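Local structure of AvrL567-A (Melampsora lini, 2OPC) at residues Val26-Ser29 with Lys33-Trp36; Gly78-Asn83 with Ile121-Lys126. The protein is a flax rust avirulence protein, probably an effector whose recognition by matching flax resistance proteins triggers plant disease resistance. All coordinates share one frame; numbering follows the deposited sequence.

Interaction 1 of 2, residues Val26-Ser29 with Lys33-Trp36; sequences VILS and KVKW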
# COMPACT_ATOMS: atom_id res chain seq x y z
N VAL A 26 -2.27 -7.44 4.47
CA VAL A 26 -2.50 -7.96 3.12
C VAL A 26 -1.18 -8.28 2.43
O VAL A 26 -0.10 -7.95 2.99
CB VAL A 26 -3.35 -7.02 2.24
CG1 VAL A 26 -4.74 -6.80 2.82
CG2 VAL A 26 -2.69 -5.67 1.98
N ILE A 27 -1.25 -8.90 1.25
CA ILE A 27 -0.07 -9.18 0.43
C ILE A 27 -0.30 -8.65 -0.97
O ILE A 27 -1.39 -8.86 -1.54
CB ILE A 27 0.24 -10.67 0.42
CG1 ILE A 27 0.57 -11.16 1.82
CG2 ILE A 27 1.45 -10.94 -0.49
CD1 ILE A 27 0.64 -12.69 1.93
N LEU A 28 0.68 -7.95 -1.50
CA LEU A 28 0.60 -7.41 -2.86
C LEU A 28 1.43 -8.24 -3.81
O LEU A 28 2.64 -8.42 -3.61
CB LEU A 28 1.12 -5.97 -2.87
CG LEU A 28 0.54 -5.01 -1.83
CD1 LEU A 28 1.12 -3.63 -1.98
CD2 LEU A 28 -1.02 -4.97 -1.96
N SER A 29 0.75 -8.81 -4.82
CA SER A 29 1.42 -9.55 -5.92
C SER A 29 2.24 -10.74 -5.44
O SER A 29 3.12 -11.20 -6.16
CB SER A 29 2.25 -8.59 -6.76
OG SER A 29 1.44 -7.60 -7.36
N LYS A 33 4.32 -8.03 1.88
CA LYS A 33 3.23 -7.97 2.87
C LYS A 33 3.16 -6.57 3.42
O LYS A 33 4.13 -5.77 3.38
CB LYS A 33 3.33 -8.98 4.01
CG LYS A 33 4.57 -8.96 4.72
CD LYS A 33 4.57 -10.10 5.80
CE LYS A 33 5.84 -10.06 6.59
NZ LYS A 33 5.75 -10.85 7.83
N VAL A 34 1.94 -6.24 3.88
CA VAL A 34 1.59 -4.88 4.31
C VAL A 34 0.90 -4.92 5.66
O VAL A 34 0.03 -5.78 5.86
CB VAL A 34 0.64 -4.19 3.28
CG1 VAL A 34 0.52 -2.69 3.55
CG2 VAL A 34 1.12 -4.41 1.86
N LYS A 35 1.24 -3.99 6.55
CA LYS A 35 0.49 -3.83 7.81
C LYS A 35 0.39 -2.34 8.09
O LYS A 35 0.99 -1.53 7.37
CB LYS A 35 1.20 -4.56 8.99
CG LYS A 35 2.50 -3.87 9.42
CD LYS A 35 3.07 -4.52 10.66
CE LYS A 35 4.32 -3.77 11.12
NZ LYS A 35 4.82 -4.33 12.44
N TRP A 36 -0.34 -1.96 9.14
CA TRP A 36 -0.38 -0.57 9.53
C TRP A 36 0.74 -0.21 10.46
O TRP A 36 1.21 -1.04 11.25
CB TRP A 36 -1.73 -0.24 10.21
CG TRP A 36 -2.88 -0.21 9.27
CD1 TRP A 36 -3.94 -1.10 9.21
CD2 TRP A 36 -3.13 0.78 8.29
NE1 TRP A 36 -4.81 -0.74 8.21
CE2 TRP A 36 -4.35 0.43 7.64
CE3 TRP A 36 -2.43 1.94 7.89
CZ2 TRP A 36 -4.90 1.22 6.62
CZ3 TRP A 36 -2.98 2.72 6.86
CH2 TRP A 36 -4.20 2.34 6.23

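Interaction 2 of 2, residues Gly78-Asn83 with Ile121-Lys126; sequences GTVNSN and IKLVPK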
# COMPACT_ATOMS: atom_id res chain seq x y z
N GLY A 78 5.35 5.92 -2.92
CA GLY A 78 6.78 5.76 -2.88
C GLY A 78 7.14 4.38 -3.40
O GLY A 78 6.34 3.78 -4.12
N THR A 79 8.34 3.91 -3.10
CA THR A 79 8.79 2.62 -3.61
C THR A 79 9.14 1.65 -2.51
O THR A 79 9.47 2.05 -1.37
CB THR A 79 10.03 2.77 -4.52
OG1 THR A 79 11.11 3.29 -3.75
CG2 THR A 79 9.75 3.69 -5.69
N VAL A 80 9.06 0.37 -2.87
CA VAL A 80 9.56 -0.69 -1.99
C VAL A 80 10.49 -1.58 -2.78
O VAL A 80 10.56 -1.47 -4.01
CB VAL A 80 8.40 -1.51 -1.41
CG1 VAL A 80 7.52 -0.62 -0.48
CG2 VAL A 80 7.53 -2.13 -2.52
N ASN A 81 11.27 -2.41 -2.09
CA ASN A 81 12.29 -3.18 -2.79
C ASN A 81 12.57 -4.48 -2.06
O ASN A 81 12.18 -4.68 -0.92
CB ASN A 81 13.54 -2.30 -2.96
CG ASN A 81 14.17 -1.91 -1.62
OD1 ASN A 81 14.67 -2.76 -0.89
ND2 ASN A 81 14.14 -0.60 -1.29
N SER A 82 13.29 -5.35 -2.75
CA SER A 82 13.57 -6.68 -2.23
C SER A 82 14.62 -6.68 -1.11
O SER A 82 14.85 -7.72 -0.50
CB SER A 82 13.97 -7.62 -3.37
OG SER A 82 15.04 -7.12 -4.13
N ASN A 83 15.20 -5.52 -0.80
CA ASN A 83 16.08 -5.46 0.38
C ASN A 83 15.31 -5.15 1.65
O ASN A 83 15.88 -5.12 2.73
CB ASN A 83 17.27 -4.49 0.19
CG ASN A 83 18.29 -5.02 -0.76
OD1 ASN A 83 18.39 -6.22 -0.99
ND2 ASN A 83 19.07 -4.12 -1.33
N ILE A 121 -4.45 -0.34 -2.91
CA ILE A 121 -2.99 -0.27 -3.19
C ILE A 121 -2.57 -1.44 -4.06
O ILE A 121 -3.21 -2.49 -4.10
CB ILE A 121 -2.13 -0.21 -1.90
CG1 ILE A 121 -2.51 -1.35 -0.95
CG2 ILE A 121 -2.30 1.18 -1.26
CD1 ILE A 121 -1.63 -1.41 0.36
N LYS A 122 -1.49 -1.21 -4.81
CA LYS A 122 -0.91 -2.29 -5.63
C LYS A 122 0.54 -1.92 -5.97
O LYS A 122 0.96 -0.78 -5.79
CB LYS A 122 -1.72 -2.47 -6.93
CG LYS A 122 -1.65 -1.25 -7.86
CD LYS A 122 -2.55 -1.47 -9.10
CE LYS A 122 -2.52 -0.25 -9.98
NZ LYS A 122 -3.23 -0.57 -11.26
N LEU A 123 1.26 -2.91 -6.46
CA LEU A 123 2.62 -2.66 -6.95
C LEU A 123 2.66 -2.67 -8.45
O LEU A 123 1.97 -3.46 -9.10
CB LEU A 123 3.54 -3.83 -6.54
CG LEU A 123 3.68 -4.06 -5.04
CD1 LEU A 123 4.61 -5.27 -4.79
CD2 LEU A 123 4.19 -2.76 -4.34
N VAL A 124 3.54 -1.82 -8.96
CA VAL A 124 3.95 -1.92 -10.37
C VAL A 124 5.48 -1.88 -10.39
O VAL A 124 6.10 -1.31 -9.51
CB VAL A 124 3.38 -0.80 -11.31
CG1 VAL A 124 1.84 -0.79 -11.29
CG2 VAL A 124 3.91 0.59 -10.99
N PRO A 125 6.12 -2.49 -11.39
CA PRO A 125 7.58 -2.37 -11.44
C PRO A 125 8.06 -0.91 -11.51
O PRO A 125 7.44 -0.05 -12.17
CB PRO A 125 7.94 -3.15 -12.72
CG PRO A 125 6.80 -4.14 -12.85
CD PRO A 125 5.58 -3.34 -12.45
N LYS A 126 9.17 -0.63 -10.81
CA LYS A 126 9.70 0.71 -10.89
C LYS A 126 10.51 0.79 -12.17
O LYS A 126 11.57 0.22 -12.32
CB LYS A 126 10.49 1.03 -9.63
CG LYS A 126 11.15 2.42 -9.59
CD LYS A 126 10.17 3.54 -9.42
CE LYS A 126 10.98 4.87 -9.38
NZ LYS A 126 10.10 6.06 -9.58

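Interaction 1 of 2, residues Val26-Ser29 with Lys33-Trp36
Lys33 meets Ile27 where strands 25-28 and 32-36 run side by side as an antiparallel beta hairpin. Ile27 and Lys33 form a non-hydrogen-bonded pair, their CA atoms 4.3 Å apart, and their side chains leave the same face of the sheet. CG1 of Ile27 reaches CB of Lys33 at 4.1 Å; beyond CB the lysine chain runs extended past Ile27, so CB makes the touch. CA of Lys33 also offers a CA-H...O contact to the carbonyl O of Val26.

Val34 follows and pairs with Val26 through two hydrogen bonds. Its N donates to Val26 O at 2.8 Å, and Val26 N donates back to Val34 O at 3.2 Å, with N-H...O angles of 146° and 147°. Both bonds are bent; the N-to-C directions of the short strand segments make 138°. Ser25 OG is a second hydrogen-bond partner of Val34 O.

On the face opposite Ile27 and Lys33, the two valines lie alongside each other, Val26 CG2 3.9 Å from Val34 CB, with strand 16-19 packed on them through Phe18. CG2 of Val34 lies anti to its own carbonyl carbon, a placement that brings it up to the neighbouring strand's leucine: CG of Leu28 sits 3.8 Å from Val34 CG2, and Leu28 CD1 is 3.9 Å from the same methyl.

Interaction 2 of 2, residues Gly78-Asn83 with Ile121-Lys126
A chi1 of -61° sets CG of Leu123 anti to its carbonyl carbon, and with CD1 continuing the chain (chi2 179°) the other branch, CD2, is turned to Val80. Val80 CG2, set between its backbone N and carbonyl carbon, meets Leu123 CD2 at 3.9 Å. The side chains cross at about a right angle, and one methyl from each makes the contact.

The second touch involves Lys126, whose chain turns about the CB-CG bond (chi2 72°) and crosses obliquely to Thr79. Its CD lies 3.8 Å from Thr79 CG2 and its CE 4.1 Å from the same methyl. Thus the apolar middle of the lysine does the touching, and the hydroxyl OG1 of the threonine is not the group that meets it.

No hydrogen bond joins the two segments, and the nearest CA atoms, those of Thr79 and Lys126, are 7.6 Å apart. Val80 and Leu123 bridge two non-adjacent strands, while Lys126 reaches Thr79 from just past the end of its strand. At the end of the first segment, Asn81 OD1 accepts from Asn83 N at 2.8 Å on a lone pair in the carbonyl plane, an Asx turn as the chain leaves its strand.

Strand 58-63 explains the spacing: it lies between 75-81 and 118-125 in the four-stranded antiparallel sheet, and binds Val80 to Phe59 and Gly78 to Val61 by backbone hydrogen bonds. Val32 of strand 32-36 packs against both Val80 and Leu123, while Phe46 of strand 44-48 also touches Val80.

Interaction 1 belongs to the three-stranded antiparallel sheet and interaction 2 to the four-stranded one; their centres are 11 Å apart. Three packing contacts connect them directly. Leu28 CB approaches Leu123 CG at 3.9 Å, Leu28 CD2 lies at the same distance from Ile121 O, and Val34 CG1 comes within 4.1 Å of Ile121 CD1. The buried leucine and valine of the hairpin thus rest on strand 118-125. The cobalt site, which includes Cys60 and His62, lies nearer the second contact: the metal, used for crystallization, is about 6 Å from the side chain of Lys126 and about 12 Å from that of Leu28.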